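Local coordinates for protein superoxide reductase (Giardia intestinalis, PDB 4D7P) that probably reduces superoxide to hydrogen peroxide at a mononuclear iron centre, at residues Lys45-Lys58 / Glu88-His102. Numbering follows the deposited sequence.
Sequences KHYIGTIRLFGITK and EKYKGLLAVAYCNLH. With FE (Fe (III) ion), chain B.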
loop_
_atom_site.group_PDB
_atom_site.type_symbol
_atom_site.label_atom_id
_atom_site.label_comp_id
_atom_site.label_asym_id
_atom_site.label_seq_id
_atom_site.Cartn_x
_atom_site.Cartn_y
_atom_site.Cartn_z
ATOM N N LYS A 45 16.576 6.407 -6.685
ATOM C CA LYS A 45 17.535 5.920 -5.699
ATOM C C LYS A 45 17.424 6.654 -4.357
ATOM O O LYS A 45 17.992 6.211 -3.353
ATOM C CB LYS A 45 18.964 6.028 -6.243
ATOM C CG LYS A 45 19.250 5.106 -7.425
ATOM C CD LYS A 45 20.676 5.306 -7.956
ATOM C CE LYS A 45 20.877 4.537 -9.244
ATOM N NZ LYS A 45 20.614 3.075 -9.074
ATOM N N HIS A 46 16.685 7.762 -4.329
ATOM C CA HIS A 46 16.442 8.479 -3.072
ATOM C C HIS A 46 15.020 9.025 -3.045
ATOM O O HIS A 46 14.654 9.890 -3.855
ATOM C CB HIS A 46 17.444 9.622 -2.873
ATOM C CG HIS A 46 17.340 10.292 -1.529
ATOM N ND1 HIS A 46 17.825 11.559 -1.289
ATOM C CD2 HIS A 46 16.804 9.865 -0.361
ATOM C CE1 HIS A 46 17.605 11.881 -0.024
ATOM N NE2 HIS A 46 16.980 10.876 0.560
ATOM N N TYR A 47 14.216 8.520 -2.118
ATOM C CA TYR A 47 12.795 8.828 -2.131
ATOM C C TYR A 47 12.156 8.684 -0.758
ATOM O O TYR A 47 12.627 7.915 0.077
ATOM C CB TYR A 47 12.080 7.918 -3.130
ATOM C CG TYR A 47 12.317 6.420 -2.905
ATOM C CD1 TYR A 47 11.475 5.689 -2.083
ATOM C CD2 TYR A 47 13.367 5.748 -3.527
ATOM C CE1 TYR A 47 11.665 4.337 -1.877
ATOM C CE2 TYR A 47 13.571 4.364 -3.323
ATOM C CZ TYR A 47 12.700 3.675 -2.490
ATOM O OH TYR A 47 12.848 2.317 -2.258
ATOM N N ILE A 48 11.099 9.449 -0.519
ATOM C CA ILE A 48 10.197 9.126 0.566
ATOM C C ILE A 48 9.098 8.288 -0.064
ATOM O O ILE A 48 8.364 8.742 -0.954
ATOM C CB ILE A 48 9.641 10.371 1.272
ATOM C CG1 ILE A 48 10.714 10.930 2.211
ATOM C CG2 ILE A 48 8.381 10.028 2.071
ATOM C CD1 ILE A 48 10.387 12.326 2.730
ATOM N N GLY A 49 9.040 7.035 0.367
ATOM C CA GLY A 49 8.189 6.050 -0.261
ATOM C C GLY A 49 6.792 6.047 0.305
ATOM O O GLY A 49 5.824 5.775 -0.421
ATOM N N THR A 50 6.666 6.332 1.599
ATOM C CA THR A 50 5.338 6.357 2.209
ATOM C C THR A 50 5.177 7.516 3.159
ATOM O O THR A 50 6.130 7.954 3.794
ATOM C CB THR A 50 5.001 5.055 3.010
ATOM O OG1 THR A 50 5.957 4.875 4.068
ATOM C CG2 THR A 50 4.968 3.817 2.101
ATOM N N ILE A 51 3.947 7.996 3.256
ATOM C CA ILE A 51 3.570 8.974 4.251
ATOM C C ILE A 51 2.358 8.364 4.921
ATOM O O ILE A 51 1.328 8.149 4.270
ATOM C CB ILE A 51 3.243 10.339 3.636
ATOM C CG1 ILE A 51 4.495 10.981 3.024
ATOM C CG2 ILE A 51 2.622 11.250 4.670
ATOM C CD1 ILE A 51 4.177 12.190 2.157
ATOM N N ARG A 52 2.493 8.013 6.194
ATOM C CA ARG A 52 1.380 7.431 6.935
ATOM C C ARG A 52 0.856 8.420 7.936
ATOM O O ARG A 52 1.634 9.186 8.502
ATOM C CB ARG A 52 1.810 6.153 7.655
ATOM C CG ARG A 52 2.142 5.029 6.721
ATOM C CD ARG A 52 3.188 4.119 7.302
ATOM N NE ARG A 52 2.605 3.026 8.065
ATOM C CZ ARG A 52 3.273 2.353 8.998
ATOM N NH1 ARG A 52 4.528 2.694 9.265
ATOM N NH2 ARG A 52 2.697 1.361 9.673
ATOM N N LEU A 53 -0.457 8.386 8.160
ATOM C CA LEU A 53 -1.096 9.206 9.177
ATOM C C LEU A 53 -1.752 8.315 10.224
ATOM O O LEU A 53 -2.527 7.417 9.894
ATOM C CB LEU A 53 -2.143 10.154 8.562
ATOM C CG LEU A 53 -2.759 11.153 9.552
ATOM C CD1 LEU A 53 -1.676 12.073 10.110
ATOM C CD2 LEU A 53 -3.893 11.981 8.926
ATOM N N PHE A 54 -1.416 8.566 11.483
ATOM C CA PHE A 54 -1.990 7.843 12.611
ATOM C C PHE A 54 -2.838 8.776 13.462
ATOM O O PHE A 54 -2.474 9.937 13.663
ATOM C CB PHE A 54 -0.897 7.229 13.498
ATOM C CG PHE A 54 -0.035 6.219 12.806
ATOM C CD1 PHE A 54 1.090 6.616 12.095
ATOM C CD2 PHE A 54 -0.326 4.871 12.895
ATOM C CE1 PHE A 54 1.884 5.685 11.460
ATOM C CE2 PHE A 54 0.474 3.930 12.258
ATOM C CZ PHE A 54 1.572 4.339 11.539
ATOM N N GLY A 55 -3.960 8.269 13.965
ATOM C CA GLY A 55 -4.664 8.932 15.056
ATOM C C GLY A 55 -4.452 8.251 16.404
ATOM O O GLY A 55 -4.590 7.034 16.519
ATOM N N ILE A 56 -4.118 9.024 17.432
ATOM C CA ILE A 56 -4.031 8.481 18.785
ATOM C C ILE A 56 -5.391 8.611 19.468
ATOM O O ILE A 56 -5.888 9.724 19.680
ATOM C CB ILE A 56 -2.981 9.189 19.628
ATOM C CG1 ILE A 56 -1.704 9.399 18.817
ATOM C CG2 ILE A 56 -2.689 8.388 20.879
ATOM C CD1 ILE A 56 -1.132 8.149 18.263
ATOM N N THR A 57 -5.991 7.474 19.810
ATOM C CA THR A 57 -7.356 7.459 20.322
ATOM C C THR A 57 -7.443 7.926 21.771
ATOM O O THR A 57 -6.559 7.642 22.581
ATOM C CB THR A 57 -7.971 6.055 20.229
ATOM O OG1 THR A 57 -7.334 5.192 21.181
ATOM C CG2 THR A 57 -7.790 5.488 18.828
ATOM N N LYS A 58 -8.518 8.643 22.087
ATOM C CA LYS A 58 -8.839 8.987 23.469
ATOM C C LYS A 58 -9.205 7.723 24.241
ATOM O O LYS A 58 -8.559 7.370 25.232
ATOM C CB LYS A 58 -9.986 9.997 23.518
ATOM C CG LYS A 58 -9.586 11.405 23.099
ATOM C CD LYS A 58 -10.793 12.237 22.697
ATOM C CE LYS A 58 -10.480 13.722 22.778
ATOM N NZ LYS A 58 -11.466 14.550 22.035
ATOM N N GLU A 88 -12.975 14.000 16.496
ATOM C CA GLU A 88 -13.115 14.258 17.923
ATOM C C GLU A 88 -12.720 13.026 18.736
ATOM O O GLU A 88 -12.482 13.109 19.940
ATOM C CB GLU A 88 -14.550 14.695 18.256
ATOM C CG GLU A 88 -15.624 13.631 18.021
ATOM C CD GLU A 88 -16.105 13.566 16.575
ATOM O OE1 GLU A 88 -15.667 14.409 15.757
ATOM O OE2 GLU A 88 -16.922 12.665 16.263
ATOM N N LYS A 89 -12.629 11.885 18.064
ATOM C CA LYS A 89 -12.317 10.642 18.747
ATOM C C LYS A 89 -10.836 10.540 19.100
ATOM O O LYS A 89 -10.444 9.658 19.863
ATOM C CB LYS A 89 -12.749 9.443 17.892
ATOM C CG LYS A 89 -14.279 9.305 17.749
ATOM C CD LYS A 89 -14.679 8.013 17.034
ATOM C CE LYS A 89 -16.193 7.915 16.853
ATOM N NZ LYS A 89 -16.614 6.585 16.319
ATOM N N TYR A 90 -10.015 11.444 18.564
ATOM C CA TYR A 90 -8.570 11.368 18.771
ATOM C C TYR A 90 -8.042 12.537 19.581
ATOM O O TYR A 90 -8.624 13.622 19.570
ATOM C CB TYR A 90 -7.831 11.309 17.421
ATOM C CG TYR A 90 -8.330 10.215 16.507
ATOM C CD1 TYR A 90 -7.818 8.922 16.588
ATOM C CD2 TYR A 90 -9.329 10.469 15.571
ATOM C CE1 TYR A 90 -8.280 7.916 15.758
ATOM C CE2 TYR A 90 -9.793 9.472 14.734
ATOM C CZ TYR A 90 -9.265 8.197 14.830
ATOM O OH TYR A 90 -9.733 7.210 13.990
ATOM N N LYS A 91 -6.923 12.322 20.265
ATOM C CA LYS A 91 -6.293 13.381 21.045
ATOM C C LYS A 91 -5.087 13.975 20.323
ATOM O O LYS A 91 -4.591 15.041 20.692
ATOM C CB LYS A 91 -5.884 12.859 22.425
ATOM C CG LYS A 91 -4.989 11.632 22.433
ATOM C CD LYS A 91 -5.041 10.967 23.808
ATOM C CE LYS A 91 -4.157 9.731 23.890
ATOM N NZ LYS A 91 -4.413 8.920 25.120
ATOM N N GLY A 92 -4.626 13.285 19.285
ATOM C CA GLY A 92 -3.510 13.764 18.490
ATOM C C GLY A 92 -3.378 13.025 17.168
ATOM O O GLY A 92 -3.924 11.931 17.010
ATOM N N LEU A 93 -2.658 13.631 16.224
ATOM C CA LEU A 93 -2.322 13.001 14.944
ATOM C C LEU A 93 -0.812 12.824 14.829
ATOM O O LEU A 93 -0.035 13.710 15.212
ATOM C CB LEU A 93 -2.821 13.838 13.761
ATOM C CG LEU A 93 -4.298 14.186 13.750
ATOM C CD1 LEU A 93 -4.622 15.076 12.549
ATOM C CD2 LEU A 93 -5.086 12.890 13.707
ATOM N N LEU A 94 -0.406 11.687 14.287
ATOM C CA LEU A 94 1.004 11.370 14.111
ATOM C C LEU A 94 1.267 11.066 12.647
ATOM O O LEU A 94 0.728 10.099 12.112
ATOM C CB LEU A 94 1.413 10.170 14.983
ATOM C CG LEU A 94 2.830 9.631 14.764
ATOM C CD1 LEU A 94 3.877 10.631 15.256
ATOM C CD2 LEU A 94 3.017 8.260 15.407
ATOM N N ALA A 95 2.074 11.898 11.996
ATOM C CA ALA A 95 2.457 11.647 10.608
ATOM C C ALA A 95 3.828 10.994 10.597
ATOM O O ALA A 95 4.696 11.357 11.391
ATOM C CB ALA A 95 2.463 12.958 9.790
ATOM N N VAL A 96 4.027 10.022 9.713
ATOM C CA VAL A 96 5.316 9.338 9.636
ATOM C C VAL A 96 5.775 9.154 8.191
ATOM O O VAL A 96 5.103 8.492 7.396
ATOM C CB VAL A 96 5.277 7.954 10.324
ATOM C CG1 VAL A 96 6.581 7.240 10.105
ATOM C CG2 VAL A 96 5.022 8.109 11.828
ATOM N N ALA A 97 6.911 9.761 7.854
ATOM C CA ALA A 97 7.462 9.668 6.506
ATOM C C ALA A 97 8.639 8.710 6.492
ATOM O O ALA A 97 9.471 8.745 7.393
ATOM C CB ALA A 97 7.885 11.046 6.002
ATOM N N TYR A 98 8.701 7.857 5.472
ATOM C CA TYR A 98 9.788 6.888 5.328
ATOM C C TYR A 98 10.646 7.210 4.111
ATOM O O TYR A 98 10.156 7.201 2.981
ATOM C CB TYR A 98 9.245 5.450 5.200
ATOM C CG TYR A 98 10.230 4.504 4.531
ATOM C CD1 TYR A 98 11.394 4.108 5.186
ATOM C CD2 TYR A 98 10.010 4.024 3.237
ATOM C CE1 TYR A 98 12.319 3.264 4.578
ATOM C CE2 TYR A 98 10.930 3.170 2.622
ATOM C CZ TYR A 98 12.087 2.800 3.302
ATOM O OH TYR A 98 13.020 1.961 2.715
ATOM N N CYS A 99 11.922 7.486 4.346
ATOM C CA CYS A 99 12.876 7.695 3.268
ATOM C C CYS A 99 13.792 6.486 3.184
ATOM O O CYS A 99 14.270 5.997 4.210
ATOM C CB CYS A 99 13.690 8.962 3.498
ATOM S SG CYS A 99 15.169 9.079 2.464
ATOM N N ASN A 100 14.039 5.996 1.973
ATOM C CA ASN A 100 14.815 4.766 1.840
ATOM C C ASN A 100 16.221 4.949 2.387
ATOM O O ASN A 100 16.765 4.055 3.024
ATOM C CB ASN A 100 14.870 4.297 0.384
ATOM C CG ASN A 100 15.677 5.236 -0.500
ATOM O OD1 ASN A 100 15.473 6.452 -0.482
ATOM N ND2 ASN A 100 16.600 4.677 -1.271
ATOM N N LEU A 101 16.806 6.122 2.178
ATOM C CA LEU A 101 18.178 6.325 2.617
ATOM C C LEU A 101 18.236 6.710 4.087
ATOM O O LEU A 101 19.174 6.342 4.787
ATOM C CB LEU A 101 18.872 7.393 1.767
ATOM C CG LEU A 101 19.130 7.016 0.306
ATOM C CD1 LEU A 101 19.833 8.148 -0.428
ATOM C CD2 LEU A 101 19.936 5.722 0.205
ATOM N N HIS A 102 17.224 7.424 4.571
ATOM C CA HIS A 102 17.357 8.096 5.862
ATOM C C HIS A 102 16.354 7.695 6.928
ATOM O O HIS A 102 16.296 8.318 7.988
ATOM C CB HIS A 102 17.299 9.603 5.639
ATOM C CG HIS A 102 18.394 10.101 4.753
ATOM N ND1 HIS A 102 18.168 10.947 3.691
ATOM C CD2 HIS A 102 19.726 9.842 4.754
ATOM C CE1 HIS A 102 19.311 11.192 3.075
ATOM N NE2 HIS A 102 20.272 10.535 3.702
HETATM FE FE FE B . 16.184 11.224 2.478
HETATM O O HOH W 1 12.216 1.268 0.438
HETATM O O HOH W 2 5.837 5.902 6.498
#
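The amide of Asn-100 lies flat over one face of the Tyr-47 ring, its plane 8° from that of the ring and its CG 3.6 Å from Tyr-47 CE2. Two bonds fix the amide's rotation. ND2 of Asn-100 donates to Lys-45 O at 2.9 Å, from above the carbonyl plane, and Asn-100 OD1 accepts from Tyr-47 N. Next door, a methyl bump of Leu-101, CD1, sits over a face of the His-46 ring, 3.5 Å from CG of His-46. With CG anti to the backbone N (chi1 -173°), His-46 brings NE2 to the iron at 2.1 Å. Cys-99 SG and His-102 ND1 also bind the metal, as do His-19 and His-40; Glu-17, also part of the metal site, touches His-46 and His-102. Beyond it, strands 48-57 and 92-99 pair antiparallel as the central two of a four-stranded sheet in the immunoglobulin-like fold of this family. On one face, Ile-48 CG2 meets Ala-97 CB at 4.1 Å, and Leu-53 CD1 fills the low ground between Leu-93 and Ala-95; strands 21-26 and 29-34 cover this side. On the other, Phe-54 lies alongside Leu-94, and its CE1 touches Val-96 CG2. At the far end, Tyr-90 CD1 presses against Gly-55 C at 3.4 Å, where a side chain would lie.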